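Local coordinates for B12-binding domain-containing protein (Kitasatospora setae, PDB 6WTE) that probably transfers methyl groups by non-radical chemistry, as a cobalamin- and [4Fe-4S]-binding methyltransferase of the radical SAM superfamily, at residues 357-361 with 396-400; 35-39 with 55-59; 436-440 with 491-495; 108-112 with 124-128. All coordinates share one frame; numbering follows the deposited sequence.

Contact 1. Residues 357-361 with 396-400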
loop_
_atom_site.group_PDB
_atom_site.type_symbol
_atom_site.label_atom_id
_atom_site.label_comp_id
_atom_site.label_asym_id
_atom_site.label_seq_id
_atom_site.Cartn_x
_atom_site.Cartn_y
_atom_site.Cartn_z
ATOM N N PHE A 357 15.042 16.030 -12.527
ATOM C CA PHE A 357 14.885 15.004 -13.547
ATOM C C PHE A 357 16.202 14.288 -13.832
ATOM O O PHE A 357 16.187 13.120 -14.238
ATOM C CB PHE A 357 14.313 15.606 -14.827
ATOM C CG PHE A 357 13.945 14.576 -15.855
ATOM C CD1 PHE A 357 12.970 13.631 -15.581
ATOM C CD2 PHE A 357 14.576 14.547 -17.085
ATOM C CE1 PHE A 357 12.625 12.675 -16.521
ATOM C CE2 PHE A 357 14.239 13.591 -18.032
ATOM C CZ PHE A 357 13.261 12.657 -17.746
ATOM N N GLU A 358 17.344 14.943 -13.592
ATOM C CA GLU A 358 18.627 14.273 -13.803
ATOM C C GLU A 358 18.747 13.022 -12.952
ATOM O O GLU A 358 19.414 12.064 -13.354
ATOM C CB GLU A 358 19.799 15.208 -13.484
ATOM C CG GLU A 358 19.913 16.443 -14.346
ATOM C CD GLU A 358 19.660 17.725 -13.558
ATOM O OE1 GLU A 358 18.772 18.505 -13.962
ATOM O OE2 GLU A 358 20.341 17.951 -12.533
ATOM N N ASP A 359 18.119 13.018 -11.769
ATOM C CA ASP A 359 18.191 11.858 -10.889
ATOM C C ASP A 359 17.470 10.662 -11.495
ATOM O O ASP A 359 17.941 9.527 -11.374
ATOM C CB ASP A 359 17.615 12.202 -9.513
ATOM C CG ASP A 359 18.440 13.245 -8.786
ATOM O OD1 ASP A 359 19.672 13.081 -8.689
ATOM O OD2 ASP A 359 17.867 14.249 -8.327
ATOM N N THR A 360 16.323 10.893 -12.143
ATOM C CA THR A 360 15.644 9.802 -12.835
ATOM C C THR A 360 16.440 9.355 -14.058
ATOM O O THR A 360 16.539 8.154 -14.340
ATOM C CB THR A 360 14.225 10.227 -13.230
ATOM O OG1 THR A 360 13.413 10.365 -12.050
ATOM C CG2 THR A 360 13.580 9.193 -14.145
ATOM N N GLU A 361 17.014 10.309 -14.798
ATOM C CA GLU A 361 17.854 9.954 -15.936
ATOM C C GLU A 361 19.037 9.096 -15.502
ATOM O O GLU A 361 19.371 8.106 -16.165
ATOM C CB GLU A 361 18.336 11.223 -16.639
ATOM C CG GLU A 361 19.178 10.982 -17.879
ATOM C CD GLU A 361 18.357 10.645 -19.109
ATOM O OE1 GLU A 361 18.671 9.635 -19.777
ATOM O OE2 GLU A 361 17.404 11.393 -19.414
ATOM N N ALA A 396 9.155 13.896 -22.018
ATOM C CA ALA A 396 10.426 13.699 -21.332
ATOM C C ALA A 396 10.539 12.291 -20.756
ATOM O O ALA A 396 11.589 11.650 -20.875
ATOM C CB ALA A 396 10.589 14.739 -20.231
ATOM N N PHE A 397 9.469 11.793 -20.125
ATOM C CA PHE A 397 9.509 10.449 -19.551
ATOM C C PHE A 397 9.663 9.381 -20.632
ATOM O O PHE A 397 10.447 8.439 -20.475
ATOM C CB PHE A 397 8.250 10.177 -18.720
ATOM C CG PHE A 397 8.309 10.719 -17.326
ATOM C CD1 PHE A 397 9.128 11.789 -17.002
ATOM C CD2 PHE A 397 7.542 10.142 -16.318
ATOM C CE1 PHE A 397 9.164 12.287 -15.698
ATOM C CE2 PHE A 397 7.578 10.637 -15.017
ATOM C CZ PHE A 397 8.396 11.706 -14.712
ATOM N N MET A 398 8.912 9.501 -21.731
ATOM C CA MET A 398 8.976 8.486 -22.775
ATOM C C MET A 398 10.362 8.415 -23.407
ATOM O O MET A 398 10.797 7.336 -23.825
ATOM C CB MET A 398 7.908 8.760 -23.837
ATOM C CG MET A 398 6.488 8.506 -23.351
ATOM S SD MET A 398 6.228 6.773 -22.907
ATOM C CE MET A 398 6.432 6.035 -24.525
ATOM N N ALA A 399 11.076 9.541 -23.460
ATOM C CA ALA A 399 12.417 9.553 -24.036
ATOM C C ALA A 399 13.442 8.842 -23.161
ATOM O O ALA A 399 14.553 8.578 -23.633
ATOM C CB ALA A 399 12.861 10.996 -24.301
ATOM N N LEU A 400 13.099 8.529 -21.906
ATOM C CA LEU A 400 13.998 7.757 -21.048
ATOM C C LEU A 400 14.223 6.347 -21.576
ATOM O O LEU A 400 15.245 5.727 -21.264
ATOM C CB LEU A 400 13.433 7.672 -19.630
ATOM C CG LEU A 400 13.375 8.941 -18.788
ATOM C CD1 LEU A 400 12.509 8.676 -17.570
ATOM C CD2 LEU A 400 14.779 9.345 -18.365
HETATM O O HOH W 1 17.771 6.856 -20.806
HETATM O O HOH W 2 16.346 10.722 -21.547
#

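Contact 2. Residues 35-39 with 55-59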
loop_
_atom_site.group_PDB
_atom_site.type_symbol
_atom_site.label_atom_id
_atom_site.label_comp_id
_atom_site.label_asym_id
_atom_site.label_seq_id
_atom_site.Cartn_x
_atom_site.Cartn_y
_atom_site.Cartn_z
ATOM N N GLU A 35 -0.902 -18.720 21.017
ATOM C CA GLU A 35 -1.191 -19.582 19.885
ATOM C C GLU A 35 -1.910 -18.742 18.837
ATOM O O GLU A 35 -2.842 -18.003 19.165
ATOM C CB GLU A 35 -2.053 -20.770 20.314
ATOM C CG GLU A 35 -2.372 -21.748 19.202
ATOM C CD GLU A 35 -3.296 -22.861 19.657
ATOM O OE1 GLU A 35 -3.847 -22.754 20.774
ATOM O OE2 GLU A 35 -3.476 -23.837 18.898
ATOM N N VAL A 36 -1.463 -18.832 17.586
ATOM C CA VAL A 36 -2.002 -18.010 16.511
ATOM C C VAL A 36 -2.520 -18.911 15.405
ATOM O O VAL A 36 -1.815 -19.821 14.954
ATOM C CB VAL A 36 -0.952 -17.037 15.946
ATOM C CG1 VAL A 36 -1.600 -16.140 14.917
ATOM C CG2 VAL A 36 -0.329 -16.229 17.065
ATOM N N GLU A 37 -3.736 -18.642 14.949
ATOM C CA GLU A 37 -4.285 -19.270 13.759
ATOM C C GLU A 37 -4.713 -18.193 12.773
ATOM O O GLU A 37 -5.261 -17.158 13.167
ATOM C CB GLU A 37 -5.454 -20.189 14.119
ATOM C CG GLU A 37 -4.992 -21.370 14.952
ATOM C CD GLU A 37 -6.095 -22.356 15.270
ATOM O OE1 GLU A 37 -7.259 -21.941 15.427
ATOM O OE2 GLU A 37 -5.784 -23.554 15.364
ATOM N N VAL A 38 -4.431 -18.432 11.494
ATOM C CA VAL A 38 -4.748 -17.512 10.408
ATOM C C VAL A 38 -5.870 -18.117 9.583
ATOM O O VAL A 38 -5.821 -19.296 9.216
ATOM C CB VAL A 38 -3.523 -17.233 9.516
ATOM C CG1 VAL A 38 -3.917 -16.360 8.315
ATOM C CG2 VAL A 38 -2.416 -16.576 10.326
ATOM N N LEU A 39 -6.873 -17.312 9.286
ATOM C CA LEU A 39 -7.951 -17.708 8.395
ATOM C C LEU A 39 -7.852 -16.796 7.181
ATOM O O LEU A 39 -8.163 -15.603 7.266
ATOM C CB LEU A 39 -9.299 -17.598 9.106
ATOM C CG LEU A 39 -10.417 -18.550 8.725
ATOM C CD1 LEU A 39 -9.934 -19.993 8.825
ATOM C CD2 LEU A 39 -11.589 -18.307 9.667
ATOM N N TYR A 55 -14.677 -22.623 11.111
ATOM C CA TYR A 55 -13.661 -22.273 12.101
ATOM C C TYR A 55 -14.278 -22.036 13.476
ATOM O O TYR A 55 -13.823 -22.600 14.476
ATOM C CB TYR A 55 -12.858 -21.046 11.659
ATOM C CG TYR A 55 -11.782 -20.711 12.671
ATOM C CD1 TYR A 55 -10.548 -21.344 12.631
ATOM C CD2 TYR A 55 -12.019 -19.800 13.693
ATOM C CE1 TYR A 55 -9.572 -21.068 13.573
ATOM C CE2 TYR A 55 -11.053 -19.520 14.636
ATOM C CZ TYR A 55 -9.834 -20.153 14.574
ATOM O OH TYR A 55 -8.870 -19.868 15.515
ATOM N N PHE A 56 -15.305 -21.185 13.552
ATOM C CA PHE A 56 -15.827 -20.783 14.854
ATOM C C PHE A 56 -16.648 -21.871 15.534
ATOM O O PHE A 56 -16.874 -21.793 16.746
ATOM C CB PHE A 56 -16.639 -19.500 14.718
ATOM C CG PHE A 56 -15.786 -18.277 14.607
ATOM C CD1 PHE A 56 -15.103 -17.801 15.716
ATOM C CD2 PHE A 56 -15.640 -17.619 13.402
ATOM C CE1 PHE A 56 -14.303 -16.686 15.624
ATOM C CE2 PHE A 56 -14.844 -16.500 13.310
ATOM C CZ PHE A 56 -14.176 -16.036 14.423
ATOM N N ALA A 57 -17.097 -22.880 14.796
ATOM C CA ALA A 57 -17.740 -24.003 15.462
ATOM C C ALA A 57 -16.725 -24.861 16.208
ATOM O O ALA A 57 -17.051 -25.453 17.243
ATOM C CB ALA A 57 -18.509 -24.840 14.447
ATOM N N GLU A 58 -15.491 -24.913 15.711
ATOM C CA GLU A 58 -14.432 -25.742 16.268
ATOM C C GLU A 58 -13.491 -24.987 17.198
ATOM O O GLU A 58 -12.884 -25.603 18.079
ATOM C CB GLU A 58 -13.617 -26.359 15.126
ATOM C CG GLU A 58 -14.482 -26.955 14.015
ATOM C CD GLU A 58 -13.769 -26.996 12.674
ATOM O OE1 GLU A 58 -12.574 -26.631 12.625
ATOM O OE2 GLU A 58 -14.403 -27.384 11.664
ATOM N N ARG A 59 -13.349 -23.674 17.026
ATOM C CA ARG A 59 -12.350 -22.894 17.742
ATOM C C ARG A 59 -12.997 -21.673 18.376
ATOM O O ARG A 59 -13.927 -21.081 17.822
ATOM C CB ARG A 59 -11.213 -22.438 16.807
ATOM C CG ARG A 59 -10.473 -23.584 16.142
ATOM C CD ARG A 59 -9.739 -24.428 17.168
ATOM N NE ARG A 59 -8.348 -24.019 17.331
ATOM C CZ ARG A 59 -7.558 -24.436 18.315
ATOM N NH1 ARG A 59 -8.028 -25.265 19.235
ATOM N NH2 ARG A 59 -6.301 -24.022 18.379
#

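Contact 3. Residues 436-440 with 491-495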
loop_
_atom_site.group_PDB
_atom_site.type_symbol
_atom_site.label_atom_id
_atom_site.label_comp_id
_atom_site.label_asym_id
_atom_site.label_seq_id
_atom_site.Cartn_x
_atom_site.Cartn_y
_atom_site.Cartn_z
ATOM N N LEU A 436 -12.214 19.344 -6.365
ATOM C CA LEU A 436 -12.824 18.278 -5.581
ATOM C C LEU A 436 -13.886 17.566 -6.410
ATOM O O LEU A 436 -14.699 18.207 -7.082
ATOM C CB LEU A 436 -13.446 18.876 -4.321
ATOM C CG LEU A 436 -13.565 18.098 -3.024
ATOM C CD1 LEU A 436 -12.222 17.515 -2.665
ATOM C CD2 LEU A 436 -14.018 19.062 -1.958
ATOM N N GLN A 437 -13.904 16.236 -6.339
ATOM C CA GLN A 437 -14.796 15.458 -7.186
ATOM C C GLN A 437 -15.126 14.136 -6.509
ATOM O O GLN A 437 -14.294 13.552 -5.811
ATOM C CB GLN A 437 -14.160 15.194 -8.561
ATOM C CG GLN A 437 -15.105 14.667 -9.647
ATOM C CD GLN A 437 -15.300 13.148 -9.617
ATOM O OE1 GLN A 437 -14.531 12.417 -8.995
ATOM N NE2 GLN A 437 -16.334 12.676 -10.300
ATOM N N SER A 438 -16.347 13.661 -6.743
ATOM C CA SER A 438 -16.717 12.295 -6.399
ATOM C C SER A 438 -17.814 11.841 -7.344
ATOM O O SER A 438 -18.742 12.603 -7.634
ATOM C CB SER A 438 -17.201 12.163 -4.952
ATOM O OG SER A 438 -17.520 10.807 -4.678
ATOM N N ASN A 439 -17.708 10.593 -7.814
ATOM C CA ASN A 439 -18.673 10.077 -8.779
ATOM C C ASN A 439 -20.080 9.984 -8.214
ATOM O O ASN A 439 -21.042 9.988 -8.988
ATOM C CB ASN A 439 -18.256 8.694 -9.270
ATOM C CG ASN A 439 -16.997 8.726 -10.104
ATOM O OD1 ASN A 439 -16.541 9.789 -10.527
ATOM N ND2 ASN A 439 -16.434 7.556 -10.357
ATOM N N THR A 440 -20.225 9.869 -6.895
ATOM C CA THR A 440 -21.524 9.706 -6.256
ATOM C C THR A 440 -21.943 10.938 -5.460
ATOM O O THR A 440 -22.841 10.852 -4.616
ATOM C CB THR A 440 -21.510 8.470 -5.358
ATOM O OG1 THR A 440 -20.452 8.597 -4.403
ATOM C CG2 THR A 440 -21.270 7.218 -6.188
ATOM N N PRO A 491 -20.478 12.311 -14.042
ATOM C CA PRO A 491 -19.137 12.261 -13.437
ATOM C C PRO A 491 -18.206 11.253 -14.091
ATOM O O PRO A 491 -17.036 11.569 -14.333
ATOM C CB PRO A 491 -19.439 11.895 -11.977
ATOM C CG PRO A 491 -20.801 12.442 -11.735
ATOM C CD PRO A 491 -21.550 12.286 -13.030
ATOM N N GLU A 492 -18.688 10.044 -14.390
ATOM C CA GLU A 492 -17.818 9.063 -15.028
ATOM C C GLU A 492 -17.511 9.423 -16.476
ATOM O O GLU A 492 -16.507 8.948 -17.020
ATOM C CB GLU A 492 -18.439 7.668 -14.945
ATOM C CG GLU A 492 -18.460 7.104 -13.532
ATOM C CD GLU A 492 -18.741 5.614 -13.495
ATOM O OE1 GLU A 492 -19.615 5.148 -14.257
ATOM O OE2 GLU A 492 -18.079 4.908 -12.705
ATOM N N GLU A 493 -18.337 10.263 -17.103
ATOM C CA GLU A 493 -18.067 10.680 -18.474
ATOM C C GLU A 493 -16.884 11.637 -18.534
ATOM O O GLU A 493 -16.070 11.568 -19.465
ATOM C CB GLU A 493 -19.312 11.323 -19.083
ATOM C CG GLU A 493 -19.312 11.359 -20.605
ATOM C CD GLU A 493 -19.271 9.967 -21.208
ATOM O OE1 GLU A 493 -18.398 9.713 -22.065
ATOM O OE2 GLU A 493 -20.103 9.122 -20.809
ATOM N N ARG A 494 -16.776 12.547 -17.560
ATOM C CA ARG A 494 -15.619 13.435 -17.510
ATOM C C ARG A 494 -14.335 12.651 -17.281
ATOM O O ARG A 494 -13.300 12.949 -17.887
ATOM C CB ARG A 494 -15.800 14.488 -16.417
ATOM C CG ARG A 494 -16.926 15.470 -16.661
ATOM C CD ARG A 494 -16.738 16.713 -15.806
ATOM N NE ARG A 494 -17.954 17.515 -15.717
ATOM C CZ ARG A 494 -18.308 18.443 -16.601
ATOM N NH1 ARG A 494 -19.433 19.125 -16.429
ATOM N NH2 ARG A 494 -17.541 18.688 -17.655
ATOM N N TRP A 495 -14.379 11.649 -16.395
ATOM C CA TRP A 495 -13.200 10.812 -16.202
ATOM C C TRP A 495 -12.833 10.090 -17.492
ATOM O O TRP A 495 -11.653 9.987 -17.840
ATOM C CB TRP A 495 -13.434 9.792 -15.088
ATOM C CG TRP A 495 -13.305 10.312 -13.688
ATOM C CD1 TRP A 495 -14.286 10.362 -12.740
ATOM C CD2 TRP A 495 -12.123 10.842 -13.072
ATOM N NE1 TRP A 495 -13.789 10.891 -11.570
ATOM C CE2 TRP A 495 -12.465 11.198 -11.749
ATOM C CE3 TRP A 495 -10.812 11.062 -13.511
ATOM C CZ2 TRP A 495 -11.544 11.756 -10.863
ATOM C CZ3 TRP A 495 -9.897 11.614 -12.627
ATOM C CH2 TRP A 495 -10.266 11.953 -11.320
#

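Contact 4. Residues 108-112 with 124-128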
loop_
_atom_site.group_PDB
_atom_site.type_symbol
_atom_site.label_atom_id
_atom_site.label_comp_id
_atom_site.label_asym_id
_atom_site.label_seq_id
_atom_site.Cartn_x
_atom_site.Cartn_y
_atom_site.Cartn_z
ATOM N N PHE A 108 -6.172 0.524 6.591
ATOM C CA PHE A 108 -6.883 0.802 7.838
ATOM C C PHE A 108 -6.321 2.034 8.543
ATOM O O PHE A 108 -7.078 2.888 9.030
ATOM C CB PHE A 108 -6.791 -0.428 8.738
ATOM C CG PHE A 108 -7.605 -0.333 9.996
ATOM C CD1 PHE A 108 -8.921 -0.767 10.012
ATOM C CD2 PHE A 108 -7.049 0.158 11.171
ATOM C CE1 PHE A 108 -9.672 -0.701 11.176
ATOM C CE2 PHE A 108 -7.811 0.230 12.340
ATOM C CZ PHE A 108 -9.108 -0.202 12.335
ATOM N N SER A 109 -4.994 2.156 8.585
ATOM C CA SER A 109 -4.330 3.245 9.296
ATOM C C SER A 109 -4.493 4.604 8.623
ATOM O O SER A 109 -4.129 5.619 9.234
ATOM C CB SER A 109 -2.839 2.922 9.451
ATOM O OG SER A 109 -2.651 1.809 10.315
ATOM N N THR A 110 -5.030 4.667 7.399
ATOM C CA THR A 110 -5.328 5.971 6.818
ATOM C C THR A 110 -6.603 6.574 7.389
ATOM O O THR A 110 -6.813 7.785 7.271
ATOM C CB THR A 110 -5.457 5.885 5.297
ATOM O OG1 THR A 110 -6.683 5.231 4.955
ATOM C CG2 THR A 110 -4.271 5.102 4.684
ATOM N N MET A 111 -7.451 5.767 8.004
ATOM C CA MET A 111 -8.690 6.269 8.579
ATOM C C MET A 111 -9.143 5.316 9.680
ATOM O O MET A 111 -10.255 4.776 9.617
ATOM C CB MET A 111 -9.758 6.405 7.490
ATOM C CG MET A 111 -9.791 5.190 6.554
ATOM S SD MET A 111 -11.035 5.267 5.254
ATOM C CE MET A 111 -12.533 5.557 6.202
ATOM N N PRO A 112 -8.324 5.100 10.713
ATOM C CA PRO A 112 -8.620 4.004 11.647
ATOM C C PRO A 112 -9.768 4.299 12.588
ATOM O O PRO A 112 -10.474 3.361 12.969
ATOM C CB PRO A 112 -7.298 3.822 12.403
ATOM C CG PRO A 112 -6.706 5.200 12.398
ATOM C CD PRO A 112 -7.088 5.813 11.078
ATOM N N GLY A 124 -8.816 -0.810 17.509
ATOM C CA GLY A 124 -8.090 -0.538 16.287
ATOM C C GLY A 124 -6.657 -0.148 16.584
ATOM O O GLY A 124 -6.324 0.321 17.674
ATOM N N VAL A 125 -5.800 -0.354 15.585
ATOM C CA VAL A 125 -4.389 -0.004 15.685
ATOM C C VAL A 125 -4.002 0.788 14.447
ATOM O O VAL A 125 -4.339 0.396 13.325
ATOM C CB VAL A 125 -3.491 -1.249 15.827
ATOM C CG1 VAL A 125 -2.032 -0.844 15.834
ATOM C CG2 VAL A 125 -3.834 -2.009 17.112
ATOM N N LYS A 126 -3.304 1.900 14.655
ATOM C CA LYS A 126 -2.785 2.734 13.577
ATOM C C LYS A 126 -1.277 2.531 13.500
ATOM O O LYS A 126 -0.569 2.750 14.489
ATOM C CB LYS A 126 -3.132 4.203 13.825
ATOM C CG LYS A 126 -2.664 5.161 12.757
ATOM C CD LYS A 126 -2.941 6.609 13.183
ATOM C CE LYS A 126 -2.575 7.597 12.065
ATOM N NZ LYS A 126 -3.629 7.745 11.026
ATOM N N GLY A 127 -0.786 2.097 12.340
ATOM C CA GLY A 127 0.628 1.847 12.168
ATOM C C GLY A 127 1.008 0.410 12.483
ATOM O O GLY A 127 0.146 -0.466 12.602
ATOM N N PRO A 128 2.310 0.144 12.635
ATOM C CA PRO A 128 2.759 -1.232 12.901
ATOM C C PRO A 128 2.073 -1.803 14.134
ATOM O O PRO A 128 1.942 -1.134 15.160
ATOM C CB PRO A 128 4.269 -1.079 13.125
ATOM C CG PRO A 128 4.632 0.201 12.424
ATOM C CD PRO A 128 3.430 1.099 12.549
HETATM O O HOH W 3 -2.410 -0.943 11.797
#

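Contact 1. Residues 357-361 with 396-400
F357 fills the space between its own helix and residues 396-400, and L400 answers it from the opposite direction. A chi1 of -172° sends the F357 ring away from its own N and across the gap, where CE1 lies 3.6 Å from F397 CE1. The ring planes are nearly parallel (9° apart) but displaced, and the rings meet rim to rim. F357 CZ comes within 3.7 Å of L400 CD2, and the same corner of the ring also approaches A396 through its carbonyl O and CB. L400 divides its branches: CD2 turns to F357, while CD1 packs 3.6 Å from T360 CG2, a buried methyl whose neighbour OG1 bonds to S334. Replacing F357 by an alanine is likely to open a gap that deprives F397 CE1 and L400 CD2 of their common partner.

The solvent side is looser. Exposed E361 lays OE2 3.5 Å from L400 CD2, and one water joins its OE1 to L400 O, donating to L400 O at 2.8 Å. Both the OE2 contact and the water link are provisional, since E361 has two modelled conformations. On the inner side, F397 and L400 rest on V376 of strand 373-380. The arrangement is thus that of adjacent helices, 357-369 and 387-398, flanking the parallel strands of the (beta/alpha) barrel-like radical SAM core.

Contact 2. Residues 35-39 with 55-59
The salt-bridge network of E35, E37 and R59 belongs to the Rossmann-like B12-binding domain, where strand 35-40 at the sheet edge meets the C-terminal end of helix 48-58. This is the first half of a beta-alpha-beta crossover: the chain goes on from the helix to strand 63-67, passing strand 4-9 in the sheet order. R59, the first residue to leave helical geometry, turns its side chain back toward the strand by bends at chi2 and chi3. Its NE donates to E37 OE1 at 3.0 Å along an almost straight line (N-H...O 174°). E37 OE1 lies near the guanidinium plane, whereas the approach to the carboxylate is on the syn side but 28° out of that plane. From the anti side, Y55 OH donates to the same E37 OE1 at 2.6 Å, so two donors grip one oxygen of a buried carboxylate and limit its rotation. R59 NH2 adds weak bonds to E37 OE2 (3.1 Å) and to E35 OE2 (2.9 Å), both at poor angles. The positive R59 and the two donors on OE1 would be expected to favour the ionised form of E37. R205, which pairs with E58 and lies at long, weak range from E37 OE2, also packs against Y55 and R59.

Nearer the other end of the strand the contact becomes apolar: L39 CD2 sits 3.6 Å from Y55 CB. The Y55 ring is in turn covered on one face by R59 CB, 3.5 Å above its plane and offset toward the rim.

Contact 3. Residues 436-440 with 491-495
Q437 sets its CG anti to the backbone N (chi1 -167°) and then bends at chi2 (-85°), which swings its amide toward W495. N439 places CG beside its own backbone N (chi1 -68°), and this carries its amide to the same indole edge. The setting is short strand 436-437 of the radical SAM core, paired antiparallel with 475-476 at a margin of the mixed sheet, against the first turn of helix 491-503. Q437 NE2 donates to N439 OD1 at 2.9 Å. The bond is close to straight and lies in both the carbonyl plane of N439 and the amide plane of Q437, so each amide limits the other's rotation.

W495 presents its N-H to this pair. NE1 makes a weak bond to Q437 OE1 at 3.1 Å, and N439 OD1 also lies 3.1 Å from W495 NE1, near the plane of the ring. The Q437 amide and the indole are almost perpendicular, so the indole N-H edge points at the flat side of that amide, nearest its oxygen, which fits the bent, weak bond. Q437 OE1 has a second donor in Q79 NE2, while Q79 OE1 accepts from the backbone N of N439. Q79 and F77, which touches W495, thereby join this corner to the part of the chain that carries the B12-binding domain.

P491 closes the outer side without polar bonds. Its CB lies 3.6 Å from Q437 NE2, and its CG is 3.7 Å from N439 O. Beside it, the methylene E492 CG lies 3.8 Å from N439 ND2.

Contact 4. Residues 108-112 with 124-128
The two backbones come closest at S109 and K126, whose CA atoms are 4.6 Å apart, and two side-chain-to-main-chain hydrogen bonds join the segments there. S109 OG accepts from G127 N at 2.8 Å in a nearly straight line; it is also bonded to G105 O. A water donates to S109 OG, V125 O and G127 O, bridging both segments. The chain of K126 runs extended until it bends at chi4 (82°), which brings NZ to S109 O at 2.8 Å, nearly along the C=O axis. D238 forms a salt bridge with the same NZ. A methionine in place of K126 would probably leave S109 O without its donor and D238 without its buried positive mate. P112 CG lies 4.0 Å from K126 CB and covers the aliphatic part of the lysine. F108 directs the edge of its ring at V125 O, CD2 being 3.5 Å away. At G127 a side chain would run into P128 CD. V125, G127 and P128 touch cobalamin and form part of its pocket wall. The contact joins the end of helix 106-109 to the loop after strand 123-124, with F108 packed on helix 112-119 and S109 on helix 236-240.

How the contacts relate
Followed from the N terminus, the four contacts close successive loops, and none nests in or crosses another. Contact 2 comes first, closing the strand-loop-helix excursion from edge strand 35-40 to the end of helix 48-58. Contact 4 follows in the same B12-binding domain, joining helix 106-109 to the loop after strand 123-124; its nearest atoms lie about 14 Å from those of contact 2. Contact 1 then ties adjacent helices of the radical SAM core, on the opposite side of the chain's centre from both. Contact 3 closes the longest loop, from strand 436-437 to helix 491-503, and approaches contact 4 to about 13 Å between nearest atoms.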